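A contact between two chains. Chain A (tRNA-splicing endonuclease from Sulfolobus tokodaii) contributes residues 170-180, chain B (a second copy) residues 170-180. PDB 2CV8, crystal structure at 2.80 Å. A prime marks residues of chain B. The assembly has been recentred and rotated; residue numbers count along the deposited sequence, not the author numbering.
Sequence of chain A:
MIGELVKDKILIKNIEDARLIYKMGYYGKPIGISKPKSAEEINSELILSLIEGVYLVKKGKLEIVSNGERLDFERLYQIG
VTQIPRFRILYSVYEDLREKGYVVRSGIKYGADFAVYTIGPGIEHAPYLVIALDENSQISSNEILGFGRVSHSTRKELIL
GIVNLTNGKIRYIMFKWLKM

Chain A, residues 170-180: IRYIMFKWLKM
Chain B 170-180: IRYIMFKWLKM

The two 170-180 stretches pair as antiparallel β-strands across the dimer contact. Their axes approach to 4.2 Å, with 151° between the N-to-C directions. Backbone torsions from Ile170 to Leu178 are extended, with phi -80 to -143° and psi 113 to 159° in chain A. Pairing buries 1100 Å², both sides summed.

The register is centred on Phe175 opposite Phe175′, a non-hydrogen-bonded pair with CA to CA at 3.9 Å. Ile173 faces Trp177′ (CA to CA 4.8 Å) and Trp177 faces Ile173′ (CA to CA 4.4 Å), also without hydrogen bonds. Met174 with Lys176′ (CA to CA 5.7 Å) and Lys176 with Met174′ (CA to CA 5.5 Å) are hydrogen-bonded pairs.

Backbone hydrogen bonds follow this register. Lys176 N donates to Met174′ O at 2.8 Å, and Lys176′ N to Met174 O at 3.0 Å, though the position of Met174 O is less certain. The return bonds are weak: Met174 N to Lys176′ O at 3.3 Å and Met174′ N to Lys176 O at 3.0 Å. Further out, Leu178′ N donates to Tyr172 O at 2.9 Å. Its counterpart, Leu178 N to Tyr172′ O, is very short at 2.3 Å.

Side chains alternate between the two faces of the sheet. Tyr172, Met174, Lys176 and Leu178 share one face with their primed equivalents. Met174 and Met174′ are selenomethionines with chi1 t, and their CE atoms meet at 3.5 Å. Leu178 (m, t) places CD1 3.2 Å from Met174′ CB; Leu178′ CD1 lies 3.4 Å from Met174 CB. The Lys176 chain is m, t, t, t, and its end leads away from the partner strand.

Ile173, Phe175 and Trp177 lie on the other face. Phe175 CB and Phe175′ CB are 3.2 Å apart, in keeping with the short CA to CA distance. Both rings have chi1 p and chi2 near 46°, and their ends lead away. Ile173′ (p, t) sets CD1 over one face of the Phe175 ring, 4.2 Å from CG. Trp177 has chi1 t and chi2 71°; its CD1 is 4.3 Å from Ile173′ CG2.

Selenium-aromatic contacts flank the pairing. Each Tyr172 has chi1 m and chi2 103°. Met180 SE is 4.7 Å from the Tyr172′ ring centroid, and Met180′ SE is 5.0 Å from that of Tyr172. Both approaches are oblique. Met180 is the C-terminal residue, with chi1 and chi2 both m.

Arg171 (m, t, t, chi4 -72°) reaches Trp177′, with NH1 2.9 Å from NE1. Both atoms are donors, so this is no hydrogen bond.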

ATOM      1  N   ILE A 170       0.375  -8.895  14.457  1.00 24.46           N
ATOM      2  CA  ILE A 170      -0.062  -8.741  13.064  1.00 20.70           C
ATOM      3  C   ILE A 170      -0.624  -7.347  12.723  1.00 26.84           C
ATOM      4  O   ILE A 170      -1.452  -6.789  13.452  1.00 24.56           O
ATOM      5  CB  ILE A 170      -1.157  -9.776  12.731  1.00  8.83           C
ATOM      6  CG1 ILE A 170      -0.687 -11.171  13.125  1.00 17.43           C
ATOM      7  CG2 ILE A 170      -1.523  -9.696  11.255  1.00 26.32           C
ATOM      8  CD1 ILE A 170      -1.717 -12.235  12.920  1.00 19.39           C
ATOM      9  N   ARG A 171      -0.170  -6.791  11.606  1.00 20.68           N
ATOM     10  CA  ARG A 171      -0.640  -5.490  11.161  1.00 26.63           C
ATOM     11  C   ARG A 171      -1.406  -5.694   9.866  1.00 29.01           C
ATOM     12  O   ARG A 171      -0.869  -6.223   8.893  1.00 25.21           O
ATOM     13  CB  ARG A 171       0.531  -4.538  10.928  1.00 16.70           C
ATOM     14  CG  ARG A 171       1.148  -3.972  12.191  1.00 20.98           C
ATOM     15  CD  ARG A 171       2.392  -3.165  11.836  1.00 56.53           C
ATOM     16  NE  ARG A 171       3.022  -2.507  12.981  1.00 74.13           N
ATOM     17  CZ  ARG A 171       2.520  -1.449  13.614  1.00 86.98           C
ATOM     18  NH1 ARG A 171       1.367  -0.915  13.220  1.00 88.91           N
ATOM     19  NH2 ARG A 171       3.176  -0.920  14.641  1.00 86.78           N
ATOM     20  N   TYR A 172      -2.671  -5.294   9.863  1.00 30.63           N
ATOM     21  CA  TYR A 172      -3.495  -5.458   8.684  1.00 31.15           C
ATOM     22  C   TYR A 172      -3.595  -4.145   7.939  1.00 31.07           C
ATOM     23  O   TYR A 172      -3.935  -3.114   8.516  1.00 48.02           O
ATOM     24  CB  TYR A 172      -4.897  -5.964   9.074  1.00 18.81           C
ATOM     25  CG  TYR A 172      -4.915  -7.412   9.518  1.00 25.25           C
ATOM     26  CD1 TYR A 172      -5.004  -7.747  10.860  1.00 10.71           C
ATOM     27  CD2 TYR A 172      -4.815  -8.446   8.586  1.00 26.93           C
ATOM     28  CE1 TYR A 172      -4.997  -9.073  11.272  1.00 19.80           C
ATOM     29  CE2 TYR A 172      -4.803  -9.780   8.988  1.00 33.74           C
ATOM     30  CZ  TYR A 172      -4.893 -10.085  10.335  1.00 26.93           C
ATOM     31  OH  TYR A 172      -4.859 -11.398  10.747  1.00 36.19           O
ATOM     32  N   ILE A 173      -3.275  -4.176   6.653  1.00 25.42           N
ATOM     33  CA  ILE A 173      -3.361  -2.975   5.838  1.00 33.64           C
ATOM     34  C   ILE A 173      -4.101  -3.323   4.550  1.00 33.15           C
ATOM     35  O   ILE A 173      -3.721  -4.236   3.813  1.00 24.16           O
ATOM     36  CB  ILE A 173      -1.957  -2.377   5.525  1.00 42.56           C
ATOM     37  CG1 ILE A 173      -1.374  -2.993   4.264  1.00 51.30           C
ATOM     38  CG2 ILE A 173      -1.008  -2.632   6.693  1.00 39.62           C
ATOM     39  CD1 ILE A 173      -0.196  -2.224   3.726  1.00 66.09           C
HETATM   40  N   MSE A 174      -5.192  -2.608   4.312  1.00 46.51           N
HETATM   41  CA  MSE A 174      -6.026  -2.835   3.142  1.00 48.64           C
HETATM   42  C   MSE A 174      -5.765  -1.773   2.104  1.00 54.70           C
HETATM   43  O   MSE A 174      -5.472  -0.634   2.450  1.00 56.92           O
HETATM   44  CB  MSE A 174      -7.498  -2.776   3.540  1.00 46.00           C
HETATM   45  CG  MSE A 174      -8.446  -2.600   2.376  1.00 53.05           C
HETATM   46 SE   MSE A 174      -9.866  -1.401   2.823  1.00 64.31          SE
HETATM   47  CE  MSE A 174      -9.004   0.253   2.279  1.00 63.70           C
ATOM     48  N   PHE A 175      -5.855  -2.144   0.832  1.00 59.57           N
ATOM     49  CA  PHE A 175      -5.678  -1.163  -0.224  1.00 68.10           C
ATOM     50  C   PHE A 175      -6.596  -1.393  -1.413  1.00 60.38           C
ATOM     51  O   PHE A 175      -6.915  -2.528  -1.763  1.00 54.71           O
ATOM     52  CB  PHE A 175      -4.221  -1.072  -0.690  1.00 62.28           C
ATOM     53  CG  PHE A 175      -3.588  -2.381  -0.993  1.00 68.70           C
ATOM     54  CD1 PHE A 175      -4.254  -3.336  -1.750  1.00 81.82           C
ATOM     55  CD2 PHE A 175      -2.302  -2.650  -0.545  1.00 69.97           C
ATOM     56  CE1 PHE A 175      -3.651  -4.543  -2.059  1.00 95.19           C
ATOM     57  CE2 PHE A 175      -1.686  -3.849  -0.844  1.00 90.97           C
ATOM     58  CZ  PHE A 175      -2.362  -4.804  -1.605  1.00 99.49           C
ATOM     59  N   LYS A 176      -7.026  -0.286  -2.011  1.00 50.12           N
ATOM     60  CA  LYS A 176      -7.918  -0.307  -3.158  1.00 47.54           C
ATOM     61  C   LYS A 176      -7.265   0.311  -4.378  1.00 46.06           C
ATOM     62  O   LYS A 176      -6.407   1.187  -4.259  1.00 37.21           O
ATOM     63  CB  LYS A 176      -9.184   0.480  -2.847  1.00 44.50           C
ATOM     64  CG  LYS A 176      -9.890   0.048  -1.589  1.00 55.12           C
ATOM     65  CD  LYS A 176     -11.210   0.775  -1.447  1.00 55.35           C
ATOM     66  CE  LYS A 176     -12.002   0.250  -0.267  1.00 64.33           C
ATOM     67  NZ  LYS A 176     -13.348   0.876  -0.187  1.00 63.70           N
ATOM     68  N   TRP A 177      -7.676  -0.157  -5.551  1.00 41.32           N
ATOM     69  CA  TRP A 177      -7.178   0.377  -6.805  1.00 49.67           C
ATOM     70  C   TRP A 177      -7.993   1.669  -6.999  1.00 53.12           C
ATOM     71  O   TRP A 177      -9.210   1.630  -7.184  1.00 37.33           O
ATOM     72  CB  TRP A 177      -7.454  -0.620  -7.933  1.00 75.54           C
ATOM     73  CG  TRP A 177      -6.890  -0.233  -9.273  1.00 84.57           C
ATOM     74  CD1 TRP A 177      -5.576  -0.221  -9.640  1.00 91.31           C
ATOM     75  CD2 TRP A 177      -7.631   0.187 -10.427  1.00 88.25           C
ATOM     76  NE1 TRP A 177      -5.451   0.181 -10.950  1.00 87.06           N
ATOM     77  CE2 TRP A 177      -6.696   0.438 -11.455  1.00 83.49           C
ATOM     78  CE3 TRP A 177      -8.997   0.378 -10.689  1.00 92.59           C
ATOM     79  CZ2 TRP A 177      -7.080   0.869 -12.727  1.00 85.99           C
ATOM     80  CZ3 TRP A 177      -9.379   0.806 -11.952  1.00 90.00           C
ATOM     81  CH2 TRP A 177      -8.421   1.047 -12.956  1.00 95.99           C
ATOM     82  N   LEU A 178      -7.324   2.813  -6.925  1.00101.97           N
ATOM     83  CA  LEU A 178      -7.989   4.107  -7.074  1.00101.87           C
ATOM     84  C   LEU A 178      -8.067   4.602  -8.508  1.00108.96           C
ATOM     85  O   LEU A 178      -7.293   4.190  -9.375  1.00113.82           O
ATOM     86  CB  LEU A 178      -7.280   5.181  -6.241  1.00 71.34           C
ATOM     87  CG  LEU A 178      -7.511   5.238  -4.732  1.00 68.48           C
ATOM     88  CD1 LEU A 178      -6.606   6.293  -4.124  1.00 64.37           C
ATOM     89  CD2 LEU A 178      -8.966   5.556  -4.454  1.00 56.15           C
ATOM     90  N   LYS A 179      -9.006   5.511  -8.735  1.00 90.17           N
ATOM     91  CA  LYS A 179      -9.201   6.115 -10.044  1.00 93.26           C
ATOM     92  C   LYS A 179      -9.152   7.631  -9.867  1.00 87.07           C
ATOM     93  O   LYS A 179     -10.164   8.311 -10.010  1.00 86.71           O
ATOM     94  CB  LYS A 179     -10.554   5.691 -10.612  1.00 93.58           C
ATOM     95  CG  LYS A 179     -10.742   4.185 -10.644  1.00104.63           C
ATOM     96  CD  LYS A 179     -12.099   3.808 -11.201  1.00102.46           C
ATOM     97  CE  LYS A 179     -12.292   2.302 -11.174  1.00104.65           C
ATOM     98  NZ  LYS A 179     -13.624   1.908 -11.709  1.00108.67           N
HETATM   99  N   MSE A 180      -7.970   8.146  -9.543  1.00 84.11           N
HETATM  100  CA  MSE A 180      -7.774   9.575  -9.322  1.00 90.56           C
HETATM  101  C   MSE A 180      -8.396  10.463 -10.385  1.00 96.69           C
HETATM  102  O   MSE A 180      -9.228  11.318 -10.013  1.00100.61           O
HETATM  103  OXT MSE A 180      -8.029  10.303 -11.570  1.00 94.41           O
HETATM  104  CB  MSE A 180      -6.288   9.886  -9.232  1.00 86.26           C
HETATM  105  CG  MSE A 180      -5.637   9.259  -8.041  1.00 89.03           C
HETATM  106 SE   MSE A 180      -6.286   9.979  -6.411  1.00 73.94          SE
HETATM  107  CE  MSE A 180      -4.676  10.975  -5.914  1.00 78.72           C
TER
ATOM    108  N   ILE B 170      -0.753   5.640 -15.146  1.00 43.07           N
ATOM    109  CA  ILE B 170      -0.629   5.633 -13.692  1.00 39.39           C
ATOM    110  C   ILE B 170      -1.772   4.939 -12.961  1.00 44.40           C
ATOM    111  O   ILE B 170      -2.941   5.179 -13.244  1.00 51.14           O
ATOM    112  CB  ILE B 170      -0.531   7.078 -13.152  1.00 31.33           C
ATOM    113  CG1 ILE B 170       0.592   7.825 -13.881  1.00  8.58           C
ATOM    114  CG2 ILE B 170      -0.302   7.058 -11.632  1.00 18.99           C
ATOM    115  CD1 ILE B 170       0.726   9.238 -13.468  1.00 32.99           C
ATOM    116  N   ARG B 171      -1.423   4.078 -12.011  1.00 49.47           N
ATOM    117  CA  ARG B 171      -2.419   3.364 -11.224  1.00 40.27           C
ATOM    118  C   ARG B 171      -2.316   3.875  -9.796  1.00 39.90           C
ATOM    119  O   ARG B 171      -1.251   3.819  -9.174  1.00 45.25           O
ATOM    120  CB  ARG B 171      -2.162   1.852 -11.258  1.00 73.52           C
ATOM    121  CG  ARG B 171      -2.551   1.153 -12.557  1.00 87.50           C
ATOM    122  CD  ARG B 171      -2.102  -0.305 -12.538  1.00 94.87           C
ATOM    123  NE  ARG B 171      -2.531  -1.057 -13.716  1.00111.47           N
ATOM    124  CZ  ARG B 171      -3.786  -1.429 -13.961  1.00124.46           C
ATOM    125  NH1 ARG B 171      -4.756  -1.125 -13.109  1.00128.31           N
ATOM    126  NH2 ARG B 171      -4.069  -2.116 -15.061  1.00127.38           N
ATOM    127  N   TYR B 172      -3.417   4.400  -9.284  1.00 36.07           N
ATOM    128  CA  TYR B 172      -3.428   4.906  -7.922  1.00 39.60           C
ATOM    129  C   TYR B 172      -4.067   3.896  -6.988  1.00 39.31           C
ATOM    130  O   TYR B 172      -5.157   3.413  -7.257  1.00 41.75           O
ATOM    131  CB  TYR B 172      -4.180   6.234  -7.849  1.00 26.82           C
ATOM    132  CG  TYR B 172      -3.417   7.378  -8.475  1.00 29.78           C
ATOM    133  CD1 TYR B 172      -3.760   7.865  -9.735  1.00 21.99           C
ATOM    134  CD2 TYR B 172      -2.333   7.960  -7.821  1.00 29.87           C
ATOM    135  CE1 TYR B 172      -3.041   8.903 -10.323  1.00 23.91           C
ATOM    136  CE2 TYR B 172      -1.604   8.987  -8.404  1.00 24.95           C
ATOM    137  CZ  TYR B 172      -1.959   9.454  -9.656  1.00 30.21           C
ATOM    138  OH  TYR B 172      -1.213  10.443 -10.260  1.00 18.85           O
ATOM    139  N   ILE B 173      -3.373   3.555  -5.907  1.00 32.48           N
ATOM    140  CA  ILE B 173      -3.907   2.602  -4.957  1.00 36.63           C
ATOM    141  C   ILE B 173      -3.711   3.186  -3.574  1.00 41.57           C
ATOM    142  O   ILE B 173      -2.600   3.532  -3.174  1.00 51.93           O
ATOM    143  CB  ILE B 173      -3.227   1.194  -5.083  1.00 40.92           C
ATOM    144  CG1 ILE B 173      -1.973   1.104  -4.215  1.00 56.62           C
ATOM    145  CG2 ILE B 173      -2.831   0.932  -6.540  1.00 25.34           C
ATOM    146  CD1 ILE B 173      -1.463  -0.323  -4.034  1.00 70.72           C
HETATM  147  N   MSE B 174      -4.813   3.323  -2.856  1.00 39.13           N
HETATM  148  CA  MSE B 174      -4.788   3.880  -1.517  1.00 48.88           C
HETATM  149  C   MSE B 174      -4.907   2.785  -0.485  1.00 52.44           C
HETATM  150  O   MSE B 174      -5.565   1.782  -0.740  1.00 54.35           O
HETATM  151  CB  MSE B 174      -5.962   4.832  -1.344  1.00 67.48           C
HETATM  152  CG  MSE B 174      -6.297   5.161   0.098  1.00 81.93           C
HETATM  153 SE   MSE B 174      -8.210   5.197   0.345  1.00 98.60          SE
HETATM  154  CE  MSE B 174      -8.474   3.358   0.828  1.00 66.32           C
ATOM    155  N   PHE B 175      -4.272   2.966   0.672  1.00 53.61           N
ATOM    156  CA  PHE B 175      -4.395   1.976   1.732  1.00 57.71           C
ATOM    157  C   PHE B 175      -4.433   2.591   3.111  1.00 47.75           C
ATOM    158  O   PHE B 175      -3.806   3.615   3.361  1.00 44.60           O
ATOM    159  CB  PHE B 175      -3.297   0.904   1.662  1.00107.78           C
ATOM    160  CG  PHE B 175      -1.912   1.439   1.516  1.00110.98           C
ATOM    161  CD1 PHE B 175      -1.459   2.477   2.313  1.00105.09           C
ATOM    162  CD2 PHE B 175      -1.040   0.861   0.601  1.00119.23           C
ATOM    163  CE1 PHE B 175      -0.163   2.930   2.207  1.00122.61           C
ATOM    164  CE2 PHE B 175       0.261   1.308   0.487  1.00133.06           C
ATOM    165  CZ  PHE B 175       0.702   2.347   1.293  1.00133.90           C
ATOM    166  N   LYS B 176      -5.193   1.952   3.996  1.00 27.43           N
ATOM    167  CA  LYS B 176      -5.353   2.413   5.357  1.00 31.05           C
ATOM    168  C   LYS B 176      -4.848   1.372   6.334  1.00 35.27           C
ATOM    169  O   LYS B 176      -4.838   0.189   6.030  1.00 32.22           O
ATOM    170  CB  LYS B 176      -6.828   2.684   5.647  1.00 53.56           C
ATOM    171  CG  LYS B 176      -7.480   3.646   4.680  1.00 64.54           C
ATOM    172  CD  LYS B 176      -8.884   3.983   5.119  1.00 64.57           C
ATOM    173  CE  LYS B 176      -9.501   5.043   4.231  1.00 63.48           C
ATOM    174  NZ  LYS B 176     -10.835   5.464   4.742  1.00 71.37           N
ATOM    175  N   TRP B 177      -4.421   1.831   7.504  1.00 72.14           N
ATOM    176  CA  TRP B 177      -3.958   0.950   8.560  1.00 70.91           C
ATOM    177  C   TRP B 177      -5.260   0.483   9.224  1.00 68.12           C
ATOM    178  O   TRP B 177      -5.986   1.284   9.816  1.00 80.43           O
ATOM    179  CB  TRP B 177      -3.095   1.743   9.547  1.00 97.75           C
ATOM    180  CG  TRP B 177      -2.475   0.924  10.644  1.00114.95           C
ATOM    181  CD1 TRP B 177      -1.466   0.013  10.519  1.00114.48           C
ATOM    182  CD2 TRP B 177      -2.820   0.953  12.039  1.00121.42           C
ATOM    183  NE1 TRP B 177      -1.158  -0.527  11.747  1.00118.78           N
ATOM    184  CE2 TRP B 177      -1.975   0.030  12.697  1.00122.31           C
ATOM    185  CE3 TRP B 177      -3.764   1.666  12.796  1.00117.90           C
ATOM    186  CZ2 TRP B 177      -2.042  -0.198  14.078  1.00119.89           C
ATOM    187  CZ3 TRP B 177      -3.830   1.439  14.168  1.00119.60           C
ATOM    188  CH2 TRP B 177      -2.973   0.514  14.794  1.00117.85           C
ATOM    189  N   LEU B 178      -5.569  -0.804   9.100  1.00 32.32           N
ATOM    190  CA  LEU B 178      -6.796  -1.355   9.675  1.00 40.13           C
ATOM    191  C   LEU B 178      -6.659  -1.854  11.103  1.00 42.50           C
ATOM    192  O   LEU B 178      -5.567  -2.176  11.559  1.00 33.88           O
ATOM    193  CB  LEU B 178      -7.322  -2.508   8.815  1.00 40.37           C
ATOM    194  CG  LEU B 178      -8.064  -2.201   7.511  1.00 36.30           C
ATOM    195  CD1 LEU B 178      -8.377  -3.495   6.783  1.00 35.55           C
ATOM    196  CD2 LEU B 178      -9.343  -1.441   7.823  1.00 45.06           C
ATOM    197  N   LYS B 179      -7.791  -1.934  11.792  1.00 72.83           N
ATOM    198  CA  LYS B 179      -7.832  -2.418  13.162  1.00 81.45           C
ATOM    199  C   LYS B 179      -8.845  -3.558  13.213  1.00 80.28           C
ATOM    200  O   LYS B 179      -9.909  -3.427  13.821  1.00 93.66           O
ATOM    201  CB  LYS B 179      -8.257  -1.289  14.102  1.00125.86           C
ATOM    202  CG  LYS B 179      -7.398  -0.041  13.974  1.00141.92           C
ATOM    203  CD  LYS B 179      -7.865   1.062  14.910  1.00145.50           C
ATOM    204  CE  LYS B 179      -7.036   2.322  14.723  1.00146.54           C
ATOM    205  NZ  LYS B 179      -7.480   3.421  15.622  1.00149.79           N
HETATM  206  N   MSE B 180      -8.507  -4.668  12.561  1.00 46.72           N
HETATM  207  CA  MSE B 180      -9.376  -5.842  12.509  1.00 49.11           C
HETATM  208  C   MSE B 180      -9.987  -6.219  13.858  1.00 50.64           C
HETATM  209  O   MSE B 180     -11.231  -6.269  13.938  1.00 45.27           O
HETATM  210  OXT MSE B 180      -9.214  -6.470  14.808  1.00 72.57           O
HETATM  211  CB  MSE B 180      -8.605  -7.043  11.962  1.00 63.63           C
HETATM  212  CG  MSE B 180      -8.111  -6.863  10.552  1.00 56.59           C
HETATM  213 SE   MSE B 180      -9.490  -6.752   9.239  1.00 68.36          SE
HETATM  214  CE  MSE B 180      -9.410  -8.514   8.493  1.00 63.17           C
TER